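Local structure of YCAC GENE product (Escherichia coli, 1YAC) at the interface of chains A and B. The protein is a hydrolase of the isochorismatase-like family whose physiological substrate the structure alone does not show, and assembles as an octamer. Coordinates in Å, arbitrary orientation; residue numbers count along the deposited sequence, not the author numbering. Chains: chain A/B, YCAC GENE product.

Contact 1: the interface of chains A and B. Residues chain A 86-89, 117, 121; chain B 167, 170, 173-174, 176, 183.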
loop_
_atom_site.group_PDB
_atom_site.type_symbol
_atom_site.label_atom_id
_atom_site.label_comp_id
_atom_site.label_asym_id
_atom_site.label_seq_id
_atom_site.Cartn_x
_atom_site.Cartn_y
_atom_site.Cartn_z
ATOM N N GLY A 86 20.427 -18.016 27.565
ATOM C CA GLY A 86 20.699 -16.586 27.631
ATOM C C GLY A 86 21.265 -15.883 26.414
ATOM O O GLY A 86 20.885 -14.741 26.144
ATOM N N ASN A 87 22.165 -16.537 25.686
ATOM C CA ASN A 87 22.769 -15.932 24.502
ATOM C C ASN A 87 21.769 -15.569 23.416
ATOM O O ASN A 87 21.074 -16.436 22.887
ATOM C CB ASN A 87 23.845 -16.839 23.922
ATOM C CG ASN A 87 25.161 -16.723 24.670
ATOM O OD1 ASN A 87 25.771 -17.732 25.039
ATOM N ND2 ASN A 87 25.600 -15.482 24.919
ATOM N N ILE A 88 21.726 -14.291 23.075
ATOM C CA ILE A 88 20.803 -13.791 22.059
ATOM C C ILE A 88 21.289 -14.214 20.676
ATOM O O ILE A 88 20.513 -14.721 19.869
ATOM C CB ILE A 88 20.619 -12.259 22.196
ATOM C CG1 ILE A 88 19.906 -11.953 23.523
ATOM C CG2 ILE A 88 19.827 -11.717 21.022
ATOM C CD1 ILE A 88 19.673 -10.473 23.811
ATOM N N ASN A 89 22.564 -13.964 20.387
ATOM C CA ASN A 89 23.165 -14.401 19.116
ATOM C C ASN A 89 23.507 -15.890 19.350
ATOM O O ASN A 89 24.300 -16.220 20.242
ATOM C CB ASN A 89 24.451 -13.628 18.831
ATOM C CG ASN A 89 25.166 -14.133 17.597
ATOM O OD1 ASN A 89 24.744 -15.091 16.957
ATOM N ND2 ASN A 89 26.249 -13.471 17.243
ATOM N N VAL A 117 17.868 -9.875 14.430
ATOM C CA VAL A 117 18.582 -10.332 15.613
ATOM C C VAL A 117 18.933 -11.816 15.532
ATOM O O VAL A 117 20.083 -12.175 15.300
ATOM C CB VAL A 117 17.772 -10.076 16.908
ATOM C CG1 VAL A 117 18.458 -10.744 18.109
ATOM C CG2 VAL A 117 17.650 -8.578 17.151
ATOM N N PHE A 121 22.437 -11.737 13.466
ATOM C CA PHE A 121 23.610 -11.884 14.339
ATOM C C PHE A 121 24.422 -13.145 13.992
ATOM O O PHE A 121 25.628 -13.050 13.691
ATOM C CB PHE A 121 23.226 -11.831 15.828
ATOM C CG PHE A 121 22.670 -10.491 16.288
ATOM C CD1 PHE A 121 22.487 -9.430 15.396
ATOM C CD2 PHE A 121 22.307 -10.305 17.620
ATOM C CE1 PHE A 121 21.943 -8.195 15.825
ATOM C CE2 PHE A 121 21.765 -9.075 18.057
ATOM C CZ PHE A 121 21.583 -8.022 17.153
ATOM N N GLY B 167 17.014 -4.389 17.642
ATOM C CA GLY B 167 18.259 -5.032 17.259
ATOM C C GLY B 167 19.435 -4.437 18.029
ATOM O O GLY B 167 20.321 -5.167 18.496
ATOM N N CYS B 170 19.477 -5.720 21.601
ATOM C CA CYS B 170 19.901 -7.118 21.647
ATOM C C CYS B 170 21.388 -7.306 21.408
ATOM O O CYS B 170 22.018 -8.194 22.006
ATOM C CB CYS B 170 19.105 -7.954 20.644
ATOM S SG CYS B 170 17.388 -8.256 21.116
ATOM N N HIS B 173 23.078 -5.986 24.705
ATOM C CA HIS B 173 22.870 -6.837 25.860
ATOM C C HIS B 173 23.606 -8.158 25.766
ATOM O O HIS B 173 24.126 -8.655 26.772
ATOM C CB HIS B 173 21.374 -7.105 26.077
ATOM C CG HIS B 173 21.025 -7.478 27.486
ATOM N ND1 HIS B 173 20.562 -8.728 27.835
ATOM C CD2 HIS B 173 21.021 -6.741 28.623
ATOM C CE1 HIS B 173 20.279 -8.744 29.127
ATOM N NE2 HIS B 173 20.547 -7.555 29.628
ATOM N N ARG B 174 23.579 -8.769 24.585
ATOM C CA ARG B 174 24.261 -10.053 24.337
ATOM C C ARG B 174 23.685 -11.286 25.016
ATOM O O ARG B 174 23.507 -12.323 24.367
ATOM C CB ARG B 174 25.741 -9.976 24.738
ATOM C CG ARG B 174 26.558 -8.924 24.041
ATOM C CD ARG B 174 26.685 -9.196 22.559
ATOM N NE ARG B 174 27.534 -8.180 21.947
ATOM C CZ ARG B 174 28.861 -8.198 21.993
ATOM N NH1 ARG B 174 29.489 -9.194 22.608
ATOM N NH2 ARG B 174 29.560 -7.193 21.473
ATOM N N TRP B 176 20.662 -12.569 28.026
ATOM C CA TRP B 176 19.524 -12.314 28.907
ATOM C C TRP B 176 19.942 -12.381 30.370
ATOM O O TRP B 176 19.609 -11.496 31.166
ATOM C CB TRP B 176 18.427 -13.349 28.666
ATOM C CG TRP B 176 17.488 -13.037 27.565
ATOM C CD1 TRP B 176 17.508 -13.546 26.298
ATOM C CD2 TRP B 176 16.333 -12.189 27.642
ATOM N NE1 TRP B 176 16.431 -13.073 25.584
ATOM C CE2 TRP B 176 15.695 -12.238 26.385
ATOM C CE3 TRP B 176 15.775 -11.399 28.660
ATOM C CZ2 TRP B 176 14.518 -11.521 26.112
ATOM C CZ3 TRP B 176 14.604 -10.689 28.389
ATOM C CH2 TRP B 176 13.991 -10.757 27.125
ATOM N N LEU B 183 15.973 -6.099 30.827
ATOM C CA LEU B 183 15.728 -6.143 29.389
ATOM C C LEU B 183 14.247 -6.401 29.125
ATOM O O LEU B 183 13.646 -5.779 28.250
ATOM C CB LEU B 183 16.563 -7.237 28.728
ATOM C CG LEU B 183 16.645 -7.161 27.203
ATOM C CD1 LEU B 183 17.532 -5.973 26.802
ATOM C CD2 LEU B 183 17.207 -8.477 26.651
HETATM O O HOH W 1 24.620 -12.717 22.011
#

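Contact 2: the interface of chains A and B. Residues chain A 23-24, 26, 64-65; chain B 194, 197-198.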
loop_
_atom_site.group_PDB
_atom_site.type_symbol
_atom_site.label_atom_id
_atom_site.label_comp_id
_atom_site.label_asym_id
_atom_site.label_seq_id
_atom_site.Cartn_x
_atom_site.Cartn_y
_atom_site.Cartn_z
ATOM N N GLY A 23 5.554 -17.998 20.897
ATOM C CA GLY A 23 5.383 -16.645 21.389
ATOM C C GLY A 23 5.999 -15.646 20.426
ATOM O O GLY A 23 5.346 -14.694 19.997
ATOM N N LEU A 24 7.243 -15.904 20.023
ATOM C CA LEU A 24 7.958 -15.007 19.111
ATOM C C LEU A 24 7.269 -14.794 17.757
ATOM O O LEU A 24 7.402 -13.728 17.143
ATOM C CB LEU A 24 9.412 -15.469 18.926
ATOM C CG LEU A 24 10.293 -15.394 20.183
ATOM C CD1 LEU A 24 11.690 -15.983 19.892
ATOM C CD2 LEU A 24 10.416 -13.944 20.650
ATOM N N SER A 26 4.292 -14.206 17.260
ATOM C CA SER A 26 3.283 -13.136 17.366
ATOM C C SER A 26 3.909 -11.760 17.074
ATOM O O SER A 26 3.205 -10.809 16.745
ATOM C CB SER A 26 2.572 -13.133 18.734
ATOM O OG SER A 26 3.414 -12.703 19.781
ATOM N N PRO A 64 8.002 -16.159 28.077
ATOM C CA PRO A 64 7.101 -15.569 27.084
ATOM C C PRO A 64 7.411 -15.994 25.644
ATOM O O PRO A 64 6.503 -16.100 24.816
ATOM C CB PRO A 64 7.333 -14.070 27.270
ATOM C CG PRO A 64 7.722 -13.961 28.701
ATOM C CD PRO A 64 8.654 -15.118 28.882
ATOM N N ASN A 65 8.690 -16.233 25.349
ATOM C CA ASN A 65 9.123 -16.620 24.005
ATOM C C ASN A 65 8.395 -17.866 23.514
ATOM O O ASN A 65 8.057 -17.987 22.321
ATOM C CB ASN A 65 10.646 -16.795 23.956
ATOM C CG ASN A 65 11.390 -15.458 23.976
ATOM O OD1 ASN A 65 10.779 -14.388 24.112
ATOM N ND2 ASN A 65 12.707 -15.509 23.832
ATOM N N TYR B 194 5.005 -8.150 22.877
ATOM C CA TYR B 194 5.825 -8.823 23.872
ATOM C C TYR B 194 5.193 -8.685 25.253
ATOM O O TYR B 194 5.166 -9.645 26.034
ATOM C CB TYR B 194 7.251 -8.269 23.898
ATOM C CG TYR B 194 8.192 -9.253 24.557
ATOM C CD1 TYR B 194 8.536 -10.438 23.906
ATOM C CD2 TYR B 194 8.689 -9.037 25.850
ATOM C CE1 TYR B 194 9.341 -11.388 24.508
ATOM C CE2 TYR B 194 9.511 -10.000 26.470
ATOM C CZ TYR B 194 9.826 -11.170 25.780
ATOM O OH TYR B 194 10.646 -12.131 26.321
ATOM N N LEU B 197 2.542 -11.247 25.653
ATOM C CA LEU B 197 3.104 -12.571 25.902
ATOM C C LEU B 197 3.480 -12.688 27.375
ATOM O O LEU B 197 3.311 -13.756 27.986
ATOM C CB LEU B 197 4.359 -12.800 25.050
ATOM C CG LEU B 197 4.155 -12.940 23.539
ATOM C CD1 LEU B 197 5.461 -13.152 22.883
ATOM C CD2 LEU B 197 3.278 -14.105 23.218
ATOM N N MET B 198 4.028 -11.606 27.925
ATOM C CA MET B 198 4.406 -11.579 29.338
ATOM C C MET B 198 3.188 -11.683 30.235
ATOM O O MET B 198 3.188 -12.445 31.200
ATOM C CB MET B 198 5.166 -10.311 29.693
ATOM C CG MET B 198 6.583 -10.342 29.231
ATOM S SD MET B 198 7.534 -8.868 29.611
ATOM C CE MET B 198 7.709 -9.160 31.200
#

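Contact 1: the interface of chains A and B
A:Ile88, in the loop that follows strand 81-84 of the isochorismatase-like alpha/beta/alpha sandwich, meets the C-terminal end of helix 165-173 of chain B at B:Arg174. Its backbone N donates to the carbonyl O of B:Arg174 at 3.0 Å in a nearly straight bond (177° at H), tilted from the carbonyl plane. B:Arg174 has a positive phi of 69°, a turn out of the helix that presents this oxygen to the loop. Water 1 lies 2.6 Å from the same B:Arg174 O and links it to the backbone N of A:Asn89, so two partners grip one carbonyl. In the opposite sense, the backbone N of B:Trp176 donates to A:Gly86 O at 2.9 Å, approaching from above the carbonyl plane. With CG1 anti to the carbonyl carbon (chi1 -66°) and the chain extended beyond it, A:Ile88 CD1 reaches to 3.7 Å from B:Cys170 O, while CG1 passes B:Trp176 CD1 at 4.0 Å, the two side chains crossing at about a right angle. B:Leu183 CD2 lies against one face of the indole, off its centre, and backs it from within chain B. Both methyls of A:Val117 face B:Cys170 CB, each at 3.8 Å. The ring of A:Phe121 turns its edge to B:Gly167, whose carbonyl O lies in the ring plane 3.4 Å from CZ. A:Val117 lies in helix 115-128, beside the cysteine expected to be the nucleophile in this family, so the contact ties a neighbouring subunit to segments beside the active site and may steady them.

Contact 2: the interface of chains A and B
B:Leu197, on the C-terminal helix 192-204, pushes its branched tip against A:Gly23 and A:Pro64, two loop residues of the isochorismatase-like fold in chain A. This is the tight part. CD1 sits 3.3 Å from A:Gly23 O, the other methyl, CD2, lies 3.8 Å from A:Gly23 CA, and A:Gly23 has no side chain to hold the leucine off. A:Ser26 OG closes the end of the site, lying about equally far from both methyls. Its chi1 of 71° places OG between the backbone N and the carbonyl carbon, where it donates to A:Gly23 O at 2.8 Å, nearly along the C=O axis. That bond satisfies the carbonyl against which the leucine packs and fixes the rotation of the serine. Nearer the helix, A:Pro64 lays its ring edge against the base of the leucine, CB to B:Leu197 CB at 3.9 Å. A:Pro64 and B:Leu197 each hide more surface than any other residue of the patch. Packing is looser on the B:Met198 side. This residue crosses the proline obliquely, its CG 3.8 Å from A:Pro64 CG, and buries little more than that touch. B:Tyr194 forms a polar flank: with CG anti to its backbone N (chi1 -160°), it brings OH against A:Pro64 CB and donates from it to A:Asn65 OD1 at 3.2 Å, a long bond entering above the amide plane. The same OD1 lies at the edge of the tyrosine ring, in its plane, 3.4 Å from CE1, with amide and ring planes 71° apart. A phenylalanine at B:Tyr194 would probably leave A:Asn65 OD1 without this hydrogen-bond donor and the amide freer to turn.

The C-alpha centres of contact 1 and contact 2 lie about 15 Å apart along one face between chains A and B. No residue is shared, but both draw on the C-terminal part of chain B: helix 165-173 and the short 3-10 helix 176-178, with helix 180-190 behind, serve contact 1, and helix 192-204 serves contact 2. Chain A answers with separate loops, joined by helix 115-128 in contact 1 and 3-10 helix 24-27 in contact 2. Contact 1 combines backbone hydrogen bonds with apolar packing; contact 2 is mostly side-chain packing. Two places held on one neighbour should limit pivoting between subunits in the octamer.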